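Long-range contacts in conserved hypothetical protein (PDB 2HQY), which is of unknown function but binds coenzyme A and is probably an acyl- or aminoacyl-transferase related to phosphatidylglycerol lysyltransferases: residues Thr8-Arg12 with Asn200-Gly205; Asp49-Val53 with Pro67-Leu73. All coordinates share one frame; numbering follows the deposited sequence.

Contact 1 of 2, residues Thr8-Arg12 with Asn200-Gly205; sequences TLADR and NFEALG
Arg12 reaches over to the short helix 201-204 and makes the direct polar link, its NH1 donating to Ala203 O at 3.1 Å. The bond is bent, 147° at the hydrogen, and the donor stands above the carbonyl plane. With CG anti to the backbone N (chi1 -176°) and the chain extended to NE, the guanidinium spans the gap and lays one face against Gly205 CA. Gly205 ends the helix in a Schellman motif with positive phi, and a CB there would run into Arg12 CZ, so glycine suits both roles. A bridging water donates to Leu9 O and to Ala203 O, 2.7 Å from each, giving that carbonyl two donors.

The apolar part belongs to Leu9, whose two methyls divide the contact: CD2 presses on Leu204 CD2 at a tight 3.3 Å, while CD1 lies 4.0 Å from Ala203 CB and also meets Asn200, whose OD1 is bonded to Gln44 of the second subunit. Replacing Arg12 by alanine would probably cost Ala203 O its direct donor and uncover Gly205. Helix-end carbonyls carry partial negative charge, so a cationic donor here is likely to be favoured electrostatically at this surface junction beside the subunit interface.

Contact 2 of 2, residues Asp49-Val53 with Pro67-Leu73; sequences DDFLV and PVGNGDL
Leu52 and Val68 exchange two nearly straight backbone hydrogen bonds: Leu52 N donates to Val68 O at 2.8 Å, and Val68 N returns the bond to Leu52 O at 3.0 Å. Past Gly69 the chains part, and water takes over. One water donates to Asp50 O and accepts from Asn70 N, 2.8 Å away; another joins Asp49 O to Asp72 N, so polar groups too far apart to bond directly are still linked. Asp72 is the N-cap of helix 73-87, and its short side chain lets OD1 accept from Ala75 N.

The pairing belongs to the antiparallel beta hairpin of strands 51-58 and 61-69, at the open end where the second strand leads into that helix. Gly69 suits the exit because a CB would collide with Asp50 O, and Gly71 because a CB would crowd Phe51 CE2.

Phe51 lies where the two chains diverge. CG, anti to the carbonyl carbon (chi1 -70°), carries the ring toward the other chain: CD1 meets Pro67 CB at 3.6 Å, while CZ comes within 3.4 Å of Gly71 N where that chain departs. Asp72 N lies at the ring edge near its plane, and CE1 approaches Leu73 CD1 at 4.2 Å; Val76 of the helix adds a further apolar neighbour. A large flat side chain can touch all of these at once. Pro67 CB is also touched by Val53 CG1, 3.9 Å away. Leu52 and the beta-branched Val68, both apolar, project to the same side of the sheet, with Ile15 and Phe18 of helix 12-19 packing on Leu52.

In the fold
Contact 1 ties the N-terminal part of the chain to a distant one, since 187 residues separate its segments; contact 2 closes a local hairpin with 13 residues between its segments, all of them within that long span. Their centres lie 23 Å apart and their nearest atoms about 8 Å, so the two do not touch. Helix 12-19 connects them, beginning at Arg12 and packing against contact 2 further along. Both are away from the coenzyme A pocket, to which Trp175, Glu190 and Tyr246 contribute. Segment 200-205 of contact 1 directly follows helix 185-199, which carries Glu190, and contact 1 adjoins the second subunit, whereas contact 2 is touched by no other chain of the assembly.

Contact 1 of 2, residues Thr8-Arg12 with Asn200-Gly205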
ATOM      1  N   THR A   8      -0.796 -10.463  -1.672  1.00 16.86           N
ATOM      2  CA  THR A   8      -0.968 -10.061  -3.079  1.00 17.20           C
ATOM      3  C   THR A   8      -2.118 -10.806  -3.744  1.00 16.43           C
ATOM      4  O   THR A   8      -2.551 -11.852  -3.260  1.00 15.76           O
ATOM      5  CB  THR A   8       0.317 -10.301  -3.932  1.00 18.26           C
ATOM      6  OG1 THR A   8       0.543 -11.707  -4.119  1.00 21.23           O
ATOM      7  CG2 THR A   8       1.511  -9.714  -3.300  1.00 17.98           C
ATOM      8  N   LEU A   9      -2.564 -10.289  -4.897  1.00 16.99           N
ATOM      9  CA  LEU A   9      -3.522 -11.007  -5.766  1.00 17.09           C
ATOM     10  C   LEU A   9      -3.222 -12.489  -5.969  1.00 17.83           C
ATOM     11  O   LEU A   9      -4.140 -13.309  -6.025  1.00 18.57           O
ATOM     12  CB  LEU A   9      -3.518 -10.392  -7.160  1.00 18.46           C
ATOM     13  CG  LEU A   9      -3.854  -8.921  -7.241  1.00 17.27           C
ATOM     14  CD1 LEU A   9      -3.741  -8.401  -8.711  1.00 15.79           C
ATOM     15  CD2 LEU A   9      -5.280  -8.743  -6.708  1.00 18.89           C
ATOM     16  N   ALA A  10      -1.940 -12.818  -6.103  1.00 17.24           N
ATOM     17  CA  ALA A  10      -1.512 -14.182  -6.420  1.00 18.01           C
ATOM     18  C   ALA A  10      -1.788 -15.163  -5.289  1.00 18.13           C
ATOM     19  O   ALA A  10      -1.739 -16.376  -5.474  1.00 18.91           O
ATOM     20  CB  ALA A  10      -0.021 -14.189  -6.802  1.00 17.79           C
ATOM     21  N   ASP A  11      -2.094 -14.637  -4.107  1.00 18.04           N
ATOM     22  CA  ASP A  11      -2.264 -15.462  -2.911  1.00 17.46           C
ATOM     23  C   ASP A  11      -3.706 -15.892  -2.679  1.00 17.41           C
ATOM     24  O   ASP A  11      -4.025 -16.450  -1.626  1.00 17.83           O
ATOM     25  CB  ASP A  11      -1.737 -14.717  -1.677  1.00 17.16           C
ATOM     26  CG  ASP A  11      -0.267 -14.398  -1.795  1.00 19.45           C
ATOM     27  OD1 ASP A  11       0.539 -15.314  -2.098  1.00 19.15           O
ATOM     28  OD2 ASP A  11       0.077 -13.226  -1.600  1.00 21.11           O
ATOM     29  N   ARG A  12      -4.567 -15.621  -3.651  1.00 16.38           N
ATOM     30  CA  ARG A  12      -5.983 -15.937  -3.538  1.00 15.99           C
ATOM     31  C   ARG A  12      -6.238 -17.398  -3.137  1.00 16.52           C
ATOM     32  O   ARG A  12      -6.943 -17.649  -2.158  1.00 16.42           O
ATOM     33  CB  ARG A  12      -6.685 -15.622  -4.851  1.00 16.08           C
ATOM     34  CG  ARG A  12      -8.161 -15.838  -4.765  1.00 17.16           C
ATOM     35  CD  ARG A  12      -8.786 -15.303  -6.033  1.00 18.84           C
ATOM     36  NE  ARG A  12     -10.021 -15.960  -6.387  1.00 22.29           N
ATOM     37  CZ  ARG A  12     -10.623 -15.811  -7.562  1.00 23.90           C
ATOM     38  NH1 ARG A  12     -10.070 -15.030  -8.496  1.00 22.47           N
ATOM     39  NH2 ARG A  12     -11.777 -16.451  -7.803  1.00 24.63           N
ATOM     40  N   ASN A 200      -8.394  -4.396 -10.081  1.00 11.61           N
ATOM     41  CA  ASN A 200      -8.008  -5.805  -9.997  1.00 11.91           C
ATOM     42  C   ASN A 200      -9.213  -6.747  -9.822  1.00 12.18           C
ATOM     43  O   ASN A 200      -9.105  -7.822  -9.244  1.00 12.62           O
ATOM     44  CB  ASN A 200      -7.017  -5.946  -8.849  1.00 12.62           C
ATOM     45  CG  ASN A 200      -5.751  -5.140  -9.111  1.00 13.24           C
ATOM     46  OD1 ASN A 200      -4.945  -5.505  -9.992  1.00 10.48           O
ATOM     47  ND2 ASN A 200      -5.584  -4.034  -8.389  1.00 13.76           N
ATOM     48  N   PHE A 201     -10.341  -6.354 -10.384  1.00 12.69           N
ATOM     49  CA  PHE A 201     -11.630  -6.964 -10.068  1.00 13.26           C
ATOM     50  C   PHE A 201     -11.658  -8.487 -10.294  1.00 14.10           C
ATOM     51  O   PHE A 201     -12.060  -9.249  -9.411  1.00 13.37           O
ATOM     52  CB  PHE A 201     -12.700  -6.302 -10.957  1.00 12.77           C
ATOM     53  CG  PHE A 201     -14.097  -6.454 -10.442  1.00 12.71           C
ATOM     54  CD1 PHE A 201     -14.568  -5.619  -9.411  1.00 13.03           C
ATOM     55  CD2 PHE A 201     -14.968  -7.392 -11.010  1.00 13.44           C
ATOM     56  CE1 PHE A 201     -15.908  -5.691  -8.947  1.00 12.22           C
ATOM     57  CE2 PHE A 201     -16.321  -7.498 -10.545  1.00 13.74           C
ATOM     58  CZ  PHE A 201     -16.792  -6.651  -9.507  1.00 13.85           C
ATOM     59  N   GLU A 202     -11.226  -8.913 -11.473  1.00 14.74           N
ATOM     60  CA  GLU A 202     -11.282 -10.331 -11.818  1.00 17.18           C
ATOM     61  C   GLU A 202     -10.277 -11.153 -11.040  1.00 16.09           C
ATOM     62  O   GLU A 202     -10.603 -12.253 -10.561  1.00 17.50           O
ATOM     63  CB  GLU A 202     -11.111 -10.522 -13.322  1.00 18.60           C
ATOM     64  CG  GLU A 202     -12.375 -10.059 -14.019  1.00 25.24           C
ATOM     65  CD  GLU A 202     -12.484 -10.514 -15.462  1.00 33.05           C
ATOM     66  OE1 GLU A 202     -11.443 -10.584 -16.170  1.00 36.89           O
ATOM     67  OE2 GLU A 202     -13.631 -10.783 -15.891  1.00 36.12           O
ATOM     68  N   ALA A 203      -9.059 -10.632 -10.886  1.00 14.66           N
ATOM     69  CA  ALA A 203      -8.023 -11.352 -10.136  1.00 14.30           C
ATOM     70  C   ALA A 203      -8.461 -11.617  -8.693  1.00 14.46           C
ATOM     71  O   ALA A 203      -8.142 -12.653  -8.134  1.00 14.46           O
ATOM     72  CB  ALA A 203      -6.713 -10.584 -10.137  1.00 14.93           C
ATOM     73  N   LEU A 204      -9.135 -10.641  -8.095  1.00 13.83           N
ATOM     74  CA  LEU A 204      -9.600 -10.763  -6.701  1.00 14.03           C
ATOM     75  C   LEU A 204     -10.738 -11.772  -6.518  1.00 14.41           C
ATOM     76  O   LEU A 204     -10.895 -12.315  -5.416  1.00 15.01           O
ATOM     77  CB  LEU A 204     -10.026  -9.415  -6.166  1.00 12.95           C
ATOM     78  CG  LEU A 204      -8.897  -8.416  -5.962  1.00 14.05           C
ATOM     79  CD1 LEU A 204      -9.533  -7.020  -5.731  1.00 14.39           C
ATOM     80  CD2 LEU A 204      -7.986  -8.846  -4.753  1.00 12.90           C
ATOM     81  N   GLY A 205     -11.516 -12.019  -7.576  1.00 13.36           N
ATOM     82  CA  GLY A 205     -12.681 -12.909  -7.471  1.00 13.11           C
ATOM     83  C   GLY A 205     -13.986 -12.194  -7.142  1.00 13.24           C
ATOM     84  O   GLY A 205     -14.963 -12.823  -6.678  1.00 13.63           O
TER
HETATM   85  O   HOH W   1      -5.685 -13.876  -8.151  1.00 27.31           O

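Contact 2 of 2, residues Asp49-Val53 with Pro67-Leu73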
ATOM      1  N   ASP A  49       2.238 -23.519  11.512  1.00 30.15           N
ATOM      2  CA  ASP A  49       1.605 -24.527  12.364  1.00 30.16           C
ATOM      3  C   ASP A  49       0.187 -24.903  11.871  1.00 29.12           C
ATOM      4  O   ASP A  49      -0.701 -25.085  12.709  1.00 29.57           O
ATOM      5  CB  ASP A  49       1.494 -23.989  13.812  1.00 30.82           C
ATOM      6  CG  ASP A  49       2.851 -23.939  14.567  1.00 34.38           C
ATOM      7  OD1 ASP A  49       3.904 -24.312  13.995  1.00 36.61           O
ATOM      8  OD2 ASP A  49       2.849 -23.515  15.753  1.00 36.56           O
ATOM      9  N   ASP A  50      -0.035 -24.995  10.552  1.00 27.72           N
ATOM     10  CA  ASP A  50      -1.388 -25.253   9.972  1.00 26.77           C
ATOM     11  C   ASP A  50      -2.466 -24.136  10.206  1.00 25.12           C
ATOM     12  O   ASP A  50      -3.680 -24.351  10.012  1.00 25.03           O
ATOM     13  CB  ASP A  50      -1.943 -26.610  10.427  1.00 28.29           C
ATOM     14  CG  ASP A  50      -1.164 -27.814   9.842  1.00 30.67           C
ATOM     15  OD1 ASP A  50      -0.867 -27.809   8.625  1.00 35.14           O
ATOM     16  OD2 ASP A  50      -0.875 -28.777  10.593  1.00 35.01           O
ATOM     17  N   PHE A  51      -2.032 -22.959  10.631  1.00 22.83           N
ATOM     18  CA  PHE A  51      -2.948 -21.816  10.706  1.00 20.20           C
ATOM     19  C   PHE A  51      -2.539 -20.740   9.708  1.00 19.94           C
ATOM     20  O   PHE A  51      -1.349 -20.576   9.409  1.00 20.40           O
ATOM     21  CB  PHE A  51      -2.891 -21.166  12.075  1.00 20.14           C
ATOM     22  CG  PHE A  51      -3.484 -21.977  13.186  1.00 17.60           C
ATOM     23  CD1 PHE A  51      -4.796 -21.753  13.599  1.00 19.05           C
ATOM     24  CD2 PHE A  51      -2.690 -22.890  13.889  1.00 18.18           C
ATOM     25  CE1 PHE A  51      -5.351 -22.454  14.697  1.00 20.41           C
ATOM     26  CE2 PHE A  51      -3.210 -23.596  14.977  1.00 19.03           C
ATOM     27  CZ  PHE A  51      -4.554 -23.378  15.382  1.00 21.48           C
ATOM     28  N   LEU A  52      -3.527 -19.973   9.263  1.00 17.95           N
ATOM     29  CA  LEU A  52      -3.306 -18.787   8.446  1.00 17.29           C
ATOM     30  C   LEU A  52      -3.293 -17.606   9.410  1.00 16.85           C
ATOM     31  O   LEU A  52      -4.269 -17.399  10.148  1.00 18.00           O
ATOM     32  CB  LEU A  52      -4.440 -18.636   7.436  1.00 16.71           C
ATOM     33  CG  LEU A  52      -4.511 -17.313   6.668  1.00 16.70           C
ATOM     34  CD1 LEU A  52      -3.220 -17.050   5.916  1.00 17.43           C
ATOM     35  CD2 LEU A  52      -5.731 -17.328   5.736  1.00 17.22           C
ATOM     36  N   VAL A  53      -2.220 -16.830   9.402  1.00 16.44           N
ATOM     37  CA  VAL A  53      -2.103 -15.665  10.305  1.00 17.37           C
ATOM     38  C   VAL A  53      -1.801 -14.365   9.553  1.00 17.74           C
ATOM     39  O   VAL A  53      -1.102 -14.395   8.560  1.00 17.77           O
ATOM     40  CB  VAL A  53      -1.036 -15.956  11.395  1.00 18.50           C
ATOM     41  CG1 VAL A  53      -1.508 -17.119  12.298  1.00 17.90           C
ATOM     42  CG2 VAL A  53       0.306 -16.339  10.758  1.00 20.41           C
ATOM     43  N   PRO A  67      -5.829 -16.330  14.556  1.00 20.39           N
ATOM     44  CA  PRO A  67      -5.432 -17.363  13.594  1.00 20.08           C
ATOM     45  C   PRO A  67      -6.615 -18.139  13.031  1.00 19.82           C
ATOM     46  O   PRO A  67      -7.546 -18.490  13.767  1.00 19.83           O
ATOM     47  CB  PRO A  67      -4.535 -18.277  14.418  1.00 20.21           C
ATOM     48  CG  PRO A  67      -3.924 -17.331  15.460  1.00 20.00           C
ATOM     49  CD  PRO A  67      -5.075 -16.456  15.826  1.00 20.68           C
ATOM     50  N   VAL A  68      -6.563 -18.391  11.731  1.00 18.70           N
ATOM     51  CA  VAL A  68      -7.605 -19.137  11.043  1.00 18.71           C
ATOM     52  C   VAL A  68      -7.097 -20.554  10.793  1.00 18.64           C
ATOM     53  O   VAL A  68      -6.068 -20.757  10.151  1.00 18.63           O
ATOM     54  CB  VAL A  68      -7.989 -18.476   9.692  1.00 18.54           C
ATOM     55  CG1 VAL A  68      -9.091 -19.259   8.995  1.00 18.15           C
ATOM     56  CG2 VAL A  68      -8.459 -17.031   9.915  1.00 19.73           C
ATOM     57  N   GLY A  69      -7.845 -21.532  11.284  1.00 19.78           N
ATOM     58  CA  GLY A  69      -7.512 -22.942  11.042  1.00 20.53           C
ATOM     59  C   GLY A  69      -7.728 -23.789  12.268  1.00 21.52           C
ATOM     60  O   GLY A  69      -8.359 -23.365  13.235  1.00 20.50           O
ATOM     61  N   ASN A  70      -7.196 -25.002  12.214  1.00 21.81           N
ATOM     62  CA  ASN A  70      -7.362 -25.938  13.314  1.00 24.03           C
ATOM     63  C   ASN A  70      -5.989 -26.446  13.678  1.00 24.38           C
ATOM     64  O   ASN A  70      -5.169 -26.746  12.815  1.00 26.72           O
ATOM     65  CB  ASN A  70      -8.293 -27.071  12.886  1.00 23.58           C
ATOM     66  CG  ASN A  70      -9.699 -26.570  12.567  1.00 26.45           C
ATOM     67  OD1 ASN A  70     -10.539 -26.420  13.461  1.00 29.73           O
ATOM     68  ND2 ASN A  70      -9.951 -26.282  11.296  1.00 27.48           N
ATOM     69  N   GLY A  71      -5.705 -26.507  14.953  1.00 25.21           N
ATOM     70  CA  GLY A  71      -4.437 -27.067  15.343  1.00 24.45           C
ATOM     71  C   GLY A  71      -4.155 -26.654  16.739  1.00 23.56           C
ATOM     72  O   GLY A  71      -5.079 -26.430  17.536  1.00 23.98           O
ATOM     73  N   ASP A  72      -2.866 -26.564  17.045  1.00 23.36           N
ATOM     74  CA  ASP A  72      -2.449 -26.210  18.375  1.00 22.54           C
ATOM     75  C   ASP A  72      -2.446 -24.685  18.486  1.00 22.35           C
ATOM     76  O   ASP A  72      -1.455 -24.026  18.194  1.00 21.81           O
ATOM     77  CB  ASP A  72      -1.074 -26.796  18.656  1.00 22.89           C
ATOM     78  CG  ASP A  72      -0.650 -26.635  20.092  1.00 23.57           C
ATOM     79  OD1 ASP A  72      -1.297 -25.864  20.846  1.00 23.98           O
ATOM     80  OD2 ASP A  72       0.339 -27.303  20.479  1.00 27.32           O
ATOM     81  N   LEU A  73      -3.579 -24.145  18.910  1.00 22.54           N
ATOM     82  CA  LEU A  73      -3.743 -22.697  19.033  1.00 23.12           C
ATOM     83  C   LEU A  73      -2.732 -22.100  19.996  1.00 22.70           C
ATOM     84  O   LEU A  73      -2.193 -21.034  19.731  1.00 22.80           O
ATOM     85  CB  LEU A  73      -5.170 -22.335  19.467  1.00 23.18           C
ATOM     86  CG  LEU A  73      -5.532 -20.843  19.565  1.00 23.59           C
ATOM     87  CD1 LEU A  73      -5.370 -20.129  18.217  1.00 22.94           C
ATOM     88  CD2 LEU A  73      -6.963 -20.679  20.095  1.00 24.58           C
TER
HETATM   89  O   HOH W   2      -0.896 -26.998  14.930  1.00 31.79           O
HETATM   90  O   HOH W   3      -5.790 -25.804   9.882  1.00 38.72           O